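Local coordinates for protein GLB-12 (Caenorhabditis elegans, PDB 4BJA), which binds heme b through two axial histidines and probably acts as a redox-signalling globin needed for reproduction, at residues K51-D64 with R80-I93. The protein carries 1 engineered substitution. Numbering follows the deposited sequence.
Sequences KDIVGLIFLDIVND and RAAMLKMPKFGGHI. With HEM (protoporphyrin IX containing Fe), chain B.
Val54 and Ile93 meet near the start of helix 51-64, where Val54 CG1 lies 4.0 Å from Ile93 CG2. At the next residue, Gly55, the helices come close: its bare CA sits 3.7 Å from Ile93 CD1. Phe58 meets His92. The edge of the His92 ring points at the Phe58 face in an offset edge-to-face pair, planes at 82°, while NE2 of the same imidazole binds the heme iron. Leu59 fills the middle. Its CD1 packs on Leu84 and its CD2 reaches Phe89 CE2 at 3.5 Å. Leu59 CB covers the centre of one face of the Arg80 guanidinium. Asp60 OD1 takes two hydrogen bonds from that group, from Arg80 NH1 and NH2, each 3.1 Å long and in the guanidinium plane. Asp60 OD2 pairs with Arg155. Val62 sets both methyls against Phe89 CE1. Asn63 ND2 bonds to Leu59 O and weakly to Met83 SD at 3.4 Å; with CG beside its own backbone N (chi1 -75°), the amide can serve both. Asp64 OD2 completes the salt-bridge network at 3.5 Å from Arg80 NH1, and a water links Asp64 OD1 to the same nitrogen. A leucine in place of Arg80 would probably leave Asp60 OD1 and Asp64 without their cationic mate in this contact. Beyond the iron, His127 is the other axial ligand. The whole is typical of a bis-histidyl, six-coordinate globin, and is consistent with the B/E helix crossing of the globin fold: helix 87-108, carrying His92 in the position of the distal histidine, crosses helix 50-65.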
loop_
_atom_site.group_PDB
_atom_site.type_symbol
_atom_site.label_atom_id
_atom_site.label_comp_id
_atom_site.label_asym_id
_atom_site.label_seq_id
_atom_site.Cartn_x
_atom_site.Cartn_y
_atom_site.Cartn_z
ATOM N N LYS A 51 -26.348 -8.031 1.163
ATOM C CA LYS A 51 -26.808 -6.643 1.406
ATOM C C LYS A 51 -27.442 -6.487 2.794
ATOM O O LYS A 51 -27.305 -5.428 3.451
ATOM C CB LYS A 51 -27.892 -6.192 0.405
ATOM C CG LYS A 51 -27.693 -6.587 -1.013
ATOM C CD LYS A 51 -28.933 -6.250 -1.874
ATOM C CE LYS A 51 -29.005 -7.239 -3.087
ATOM N NZ LYS A 51 -29.837 -6.728 -4.236
ATOM N N ASP A 52 -28.166 -7.513 3.230
ATOM C CA ASP A 52 -28.753 -7.494 4.571
ATOM C C ASP A 52 -27.642 -7.442 5.637
ATOM O O ASP A 52 -27.726 -6.673 6.614
ATOM C CB ASP A 52 -29.613 -8.743 4.799
ATOM C CG ASP A 52 -31.034 -8.641 4.198
ATOM O OD1 ASP A 52 -31.403 -7.617 3.580
ATOM O OD2 ASP A 52 -31.800 -9.631 4.371
ATOM N N ILE A 53 -26.598 -8.257 5.465
ATOM C CA ILE A 53 -25.479 -8.248 6.406
ATOM C C ILE A 53 -24.786 -6.864 6.427
ATOM O O ILE A 53 -24.478 -6.311 7.508
ATOM C CB ILE A 53 -24.457 -9.402 6.113
ATOM C CG1 ILE A 53 -25.119 -10.773 6.385
ATOM C CG2 ILE A 53 -23.244 -9.213 6.973
ATOM C CD1 ILE A 53 -24.332 -12.030 5.812
ATOM N N VAL A 54 -24.555 -6.287 5.246
ATOM C CA VAL A 54 -23.975 -4.979 5.171
ATOM C C VAL A 54 -24.850 -3.960 5.934
ATOM O O VAL A 54 -24.342 -3.148 6.680
ATOM C CB VAL A 54 -23.774 -4.538 3.699
ATOM C CG1 VAL A 54 -23.413 -3.052 3.592
ATOM C CG2 VAL A 54 -22.699 -5.447 3.039
ATOM N N GLY A 55 -26.174 -4.028 5.706
ATOM C CA GLY A 55 -27.136 -3.175 6.421
ATOM C C GLY A 55 -27.009 -3.332 7.943
ATOM O O GLY A 55 -26.945 -2.348 8.648
ATOM N N LEU A 56 -26.929 -4.578 8.433
ATOM C CA LEU A 56 -26.884 -4.847 9.903
ATOM C C LEU A 56 -25.607 -4.256 10.491
ATOM O O LEU A 56 -25.600 -3.711 11.601
ATOM C CB LEU A 56 -26.876 -6.345 10.148
ATOM C CG LEU A 56 -28.249 -6.977 9.881
ATOM C CD1 LEU A 56 -28.201 -8.457 10.170
ATOM C CD2 LEU A 56 -29.305 -6.288 10.756
ATOM N N ILE A 57 -24.507 -4.393 9.744
ATOM C CA ILE A 57 -23.235 -3.868 10.215
ATOM C C ILE A 57 -23.246 -2.322 10.230
ATOM O O ILE A 57 -22.771 -1.707 11.182
ATOM C CB ILE A 57 -22.032 -4.482 9.443
ATOM C CG1 ILE A 57 -21.974 -5.995 9.722
ATOM C CG2 ILE A 57 -20.665 -3.756 9.843
ATOM C CD1 ILE A 57 -21.025 -6.795 8.860
ATOM N N PHE A 58 -23.791 -1.672 9.193
ATOM C CA PHE A 58 -23.922 -0.238 9.229
ATOM C C PHE A 58 -24.857 0.214 10.358
ATOM O O PHE A 58 -24.623 1.262 10.940
ATOM C CB PHE A 58 -24.359 0.342 7.864
ATOM C CG PHE A 58 -23.188 0.721 7.037
ATOM C CD1 PHE A 58 -22.471 1.877 7.331
ATOM C CD2 PHE A 58 -22.750 -0.139 6.017
ATOM C CE1 PHE A 58 -21.335 2.255 6.538
ATOM C CE2 PHE A 58 -21.612 0.225 5.245
ATOM C CZ PHE A 58 -20.928 1.394 5.502
ATOM N N LEU A 59 -25.890 -0.567 10.652
ATOM C CA LEU A 59 -26.752 -0.197 11.803
ATOM C C LEU A 59 -25.912 -0.224 13.089
ATOM O O LEU A 59 -25.938 0.725 13.869
ATOM C CB LEU A 59 -27.964 -1.107 11.915
ATOM C CG LEU A 59 -29.063 -0.882 10.863
ATOM C CD1 LEU A 59 -30.107 -1.992 10.928
ATOM C CD2 LEU A 59 -29.727 0.485 11.013
ATOM N N ASP A 60 -25.110 -1.269 13.287
ATOM C CA ASP A 60 -24.178 -1.246 14.444
ATOM C C ASP A 60 -23.198 -0.062 14.431
ATOM O O ASP A 60 -22.968 0.570 15.432
ATOM C CB ASP A 60 -23.373 -2.541 14.496
ATOM C CG ASP A 60 -24.206 -3.731 14.881
ATOM O OD1 ASP A 60 -25.393 -3.574 15.232
ATOM O OD2 ASP A 60 -23.656 -4.867 14.836
ATOM N N ILE A 61 -22.606 0.252 13.279
ATOM C CA ILE A 61 -21.693 1.370 13.200
ATOM C C ILE A 61 -22.316 2.692 13.686
ATOM O O ILE A 61 -21.728 3.402 14.525
ATOM C CB ILE A 61 -21.210 1.568 11.749
ATOM C CG1 ILE A 61 -20.236 0.415 11.392
ATOM C CG2 ILE A 61 -20.503 2.933 11.600
ATOM C CD1 ILE A 61 -19.924 0.339 9.866
ATOM N N VAL A 62 -23.484 3.043 13.143
ATOM C CA VAL A 62 -24.058 4.344 13.458
ATOM C C VAL A 62 -24.751 4.357 14.824
ATOM O O VAL A 62 -24.831 5.395 15.460
ATOM C CB VAL A 62 -24.990 4.880 12.359
ATOM C CG1 VAL A 62 -24.206 4.880 11.022
ATOM C CG2 VAL A 62 -26.255 4.092 12.275
ATOM N N ASN A 63 -25.235 3.218 15.280
ATOM C CA ASN A 63 -25.946 3.254 16.560
ATOM C C ASN A 63 -25.064 2.959 17.747
ATOM O O ASN A 63 -25.313 3.502 18.849
ATOM C CB ASN A 63 -27.094 2.255 16.556
ATOM C CG ASN A 63 -28.247 2.727 15.737
ATOM O OD1 ASN A 63 -29.033 3.601 16.181
ATOM N ND2 ASN A 63 -28.413 2.121 14.557
ATOM N N ASP A 64 -24.086 2.079 17.568
ATOM C CA ASP A 64 -23.309 1.594 18.718
ATOM C C ASP A 64 -21.880 2.087 18.739
ATOM O O ASP A 64 -21.300 2.285 19.787
ATOM C CB ASP A 64 -23.342 0.049 18.775
ATOM C CG ASP A 64 -24.744 -0.508 18.746
ATOM O OD1 ASP A 64 -25.607 -0.059 19.528
ATOM O OD2 ASP A 64 -24.981 -1.460 17.983
ATOM N N ARG A 80 -33.570 2.907 15.150
ATOM C CA ARG A 80 -32.765 1.898 14.478
ATOM C C ARG A 80 -33.635 1.159 13.466
ATOM O O ARG A 80 -33.236 1.000 12.332
ATOM C CB ARG A 80 -32.175 0.927 15.513
ATOM C CG ARG A 80 -31.497 -0.280 14.904
ATOM C CD ARG A 80 -30.572 -0.958 15.928
ATOM N NE ARG A 80 -30.001 -2.127 15.277
ATOM C CZ ARG A 80 -28.712 -2.459 15.236
ATOM N NH1 ARG A 80 -27.775 -1.759 15.865
ATOM N NH2 ARG A 80 -28.378 -3.556 14.572
ATOM N N ALA A 81 -34.862 0.798 13.860
ATOM C CA ALA A 81 -35.775 0.062 12.975
ATOM C C ALA A 81 -36.270 0.778 11.688
ATOM O O ALA A 81 -36.753 0.102 10.761
ATOM C CB ALA A 81 -36.973 -0.521 13.786
ATOM N N ALA A 82 -36.147 2.104 11.617
ATOM C CA ALA A 82 -36.503 2.857 10.393
ATOM C C ALA A 82 -35.329 3.282 9.515
ATOM O O ALA A 82 -35.538 3.797 8.396
ATOM C CB ALA A 82 -37.293 4.106 10.753
ATOM N N MET A 83 -34.112 3.122 10.031
ATOM C CA MET A 83 -32.947 3.701 9.368
ATOM C C MET A 83 -32.699 3.147 7.988
ATOM O O MET A 83 -32.257 3.898 7.127
ATOM C CB MET A 83 -31.692 3.468 10.207
ATOM C CG MET A 83 -31.647 4.358 11.432
ATOM S SD MET A 83 -30.114 4.124 12.326
ATOM C CE MET A 83 -30.523 5.136 13.759
ATOM N N LEU A 84 -32.938 1.846 7.789
ATOM C CA LEU A 84 -32.617 1.221 6.500
ATOM C C LEU A 84 -33.403 1.876 5.354
ATOM O O LEU A 84 -32.975 1.839 4.200
ATOM C CB LEU A 84 -32.897 -0.276 6.537
ATOM C CG LEU A 84 -32.037 -1.010 7.572
ATOM C CD1 LEU A 84 -32.582 -2.411 7.880
ATOM C CD2 LEU A 84 -30.618 -1.106 7.067
ATOM N N LYS A 85 -34.534 2.491 5.688
ATOM C CA LYS A 85 -35.356 3.186 4.671
ATOM C C LYS A 85 -35.006 4.633 4.393
ATOM O O LYS A 85 -35.493 5.232 3.436
ATOM C CB LYS A 85 -36.820 3.102 5.052
ATOM C CG LYS A 85 -37.365 1.700 5.060
ATOM C CD LYS A 85 -38.825 1.724 4.556
ATOM C CE LYS A 85 -39.430 0.322 4.495
ATOM N NZ LYS A 85 -39.562 -0.249 5.868
ATOM N N MET A 86 -34.197 5.230 5.227
ATOM C CA MET A 86 -33.822 6.612 5.041
ATOM C C MET A 86 -32.819 6.706 3.893
ATOM O O MET A 86 -31.958 5.824 3.739
ATOM C CB MET A 86 -33.196 7.158 6.317
ATOM C CG MET A 86 -34.186 7.144 7.480
ATOM S SD MET A 86 -35.644 8.168 7.148
ATOM C CE MET A 86 -34.958 9.779 7.357
ATOM N N PRO A 87 -32.934 7.755 3.094
ATOM C CA PRO A 87 -32.280 7.724 1.765
ATOM C C PRO A 87 -30.792 7.730 1.806
ATOM O O PRO A 87 -30.189 6.957 1.035
ATOM C CB PRO A 87 -32.757 9.006 1.089
ATOM C CG PRO A 87 -33.796 9.580 1.952
ATOM C CD PRO A 87 -33.906 8.863 3.241
ATOM N N LYS A 88 -30.178 8.593 2.622
ATOM C CA LYS A 88 -28.689 8.652 2.612
ATOM C C LYS A 88 -28.125 7.392 3.235
ATOM O O LYS A 88 -27.094 6.871 2.790
ATOM C CB LYS A 88 -28.159 9.878 3.346
ATOM C CG LYS A 88 -28.513 11.233 2.739
ATOM C CD LYS A 88 -27.655 12.393 3.292
ATOM C CE LYS A 88 -26.118 12.232 3.017
ATOM N NZ LYS A 88 -25.263 13.286 3.757
ATOM N N PHE A 89 -28.810 6.884 4.260
ATOM C CA PHE A 89 -28.311 5.698 4.984
ATOM C C PHE A 89 -28.511 4.393 4.182
ATOM O O PHE A 89 -27.540 3.649 3.931
ATOM C CB PHE A 89 -28.949 5.631 6.368
ATOM C CG PHE A 89 -28.400 4.498 7.226
ATOM C CD1 PHE A 89 -27.130 4.598 7.809
ATOM C CD2 PHE A 89 -29.137 3.332 7.399
ATOM C CE1 PHE A 89 -26.636 3.521 8.617
ATOM C CE2 PHE A 89 -28.676 2.272 8.207
ATOM C CZ PHE A 89 -27.397 2.362 8.777
ATOM N N GLY A 90 -29.749 4.126 3.735
ATOM C CA GLY A 90 -30.034 2.967 2.925
ATOM C C GLY A 90 -29.230 3.112 1.621
ATOM O O GLY A 90 -28.765 2.110 1.087
ATOM N N GLY A 91 -29.023 4.348 1.144
ATOM C CA GLY A 91 -28.254 4.560 -0.125
ATOM C C GLY A 91 -26.817 4.119 0.077
ATOM O O GLY A 91 -26.194 3.498 -0.810
ATOM N N HIS A 92 -26.284 4.444 1.243
ATOM C CA HIS A 92 -24.900 4.117 1.490
ATOM C C HIS A 92 -24.696 2.623 1.618
ATOM O O HIS A 92 -23.642 2.099 1.215
ATOM C CB HIS A 92 -24.381 4.825 2.728
ATOM C CG HIS A 92 -22.896 4.904 2.736
ATOM N ND1 HIS A 92 -22.111 4.056 3.486
ATOM C CD2 HIS A 92 -22.046 5.659 1.997
ATOM C CE1 HIS A 92 -20.831 4.328 3.251
ATOM N NE2 HIS A 92 -20.765 5.291 2.352
ATOM N N ILE A 93 -25.636 1.946 2.292
ATOM C CA ILE A 93 -25.606 0.508 2.386
ATOM C C ILE A 93 -25.598 -0.156 0.978
ATOM O O ILE A 93 -24.788 -1.051 0.699
ATOM C CB ILE A 93 -26.781 -0.013 3.235
ATOM C CG1 ILE A 93 -26.475 0.291 4.737
ATOM C CG2 ILE A 93 -26.999 -1.490 2.973
ATOM C CD1 ILE A 93 -27.749 0.367 5.543
HETATM C CHA HEM B . -20.791 7.586 -1.081
HETATM C CHB HEM B . -18.302 3.518 -0.246
HETATM C CHC HEM B . -16.997 5.196 4.066
HETATM C CHD HEM B . -20.097 8.845 3.553
HETATM C C1A HEM B . -20.186 6.386 -1.234
HETATM C C2A HEM B . -20.168 5.604 -2.457
HETATM C C3A HEM B . -19.473 4.484 -2.191
HETATM C C4A HEM B . -19.048 4.525 -0.809
HETATM C CMA HEM B . -19.157 3.292 -3.134
HETATM C CAA HEM B . -20.827 6.049 -3.804
HETATM C CBA HEM B . -19.776 6.212 -4.912
HETATM C CGA HEM B . -18.857 7.271 -4.491
HETATM O O1A HEM B . -19.347 8.357 -4.070
HETATM O O2A HEM B . -17.633 6.982 -4.540
HETATM C C1B HEM B . -17.701 3.683 0.967
HETATM C C2B HEM B . -16.690 2.790 1.520
HETATM C C3B HEM B . -16.333 3.254 2.685
HETATM C C4B HEM B . -17.102 4.445 2.939
HETATM C CMB HEM B . -16.138 1.540 0.817
HETATM C CAB HEM B . -15.244 2.611 3.584
HETATM C CBB HEM B . -15.238 2.868 4.869
HETATM C C1C HEM B . -17.704 6.327 4.294
HETATM C C2C HEM B . -17.640 7.118 5.497
HETATM C C3C HEM B . -18.481 8.128 5.360
HETATM C C4C HEM B . -19.145 8.001 4.081
HETATM C CMC HEM B . -16.703 6.825 6.693
HETATM C CAC HEM B . -18.719 9.219 6.430
HETATM C CBC HEM B . -19.151 10.394 6.007
HETATM C C1D HEM B . -20.616 8.790 2.308
HETATM C C2D HEM B . -21.712 9.585 1.842
HETATM C C3D HEM B . -21.916 9.198 0.413
HETATM C C4D HEM B . -20.920 8.202 0.137
HETATM C CMD HEM B . -22.540 10.636 2.617
HETATM C CAD HEM B . -22.993 9.731 -0.550
HETATM C CBD HEM B . -24.090 8.655 -0.613
HETATM C CGD HEM B . -24.901 8.477 0.668
HETATM O O1D HEM B . -24.984 9.389 1.517
HETATM O O2D HEM B . -25.491 7.398 0.817
HETATM N NA HEM B . -19.501 5.694 -0.228
HETATM N NB HEM B . -17.948 4.715 1.869
HETATM N NC HEM B . -18.637 6.905 3.459
HETATM N ND HEM B . -20.173 7.964 1.268
HETATM FE FE HEM B . -19.092 6.315 1.576
HETATM O O HOH W 1 -28.347 -0.723 18.270
#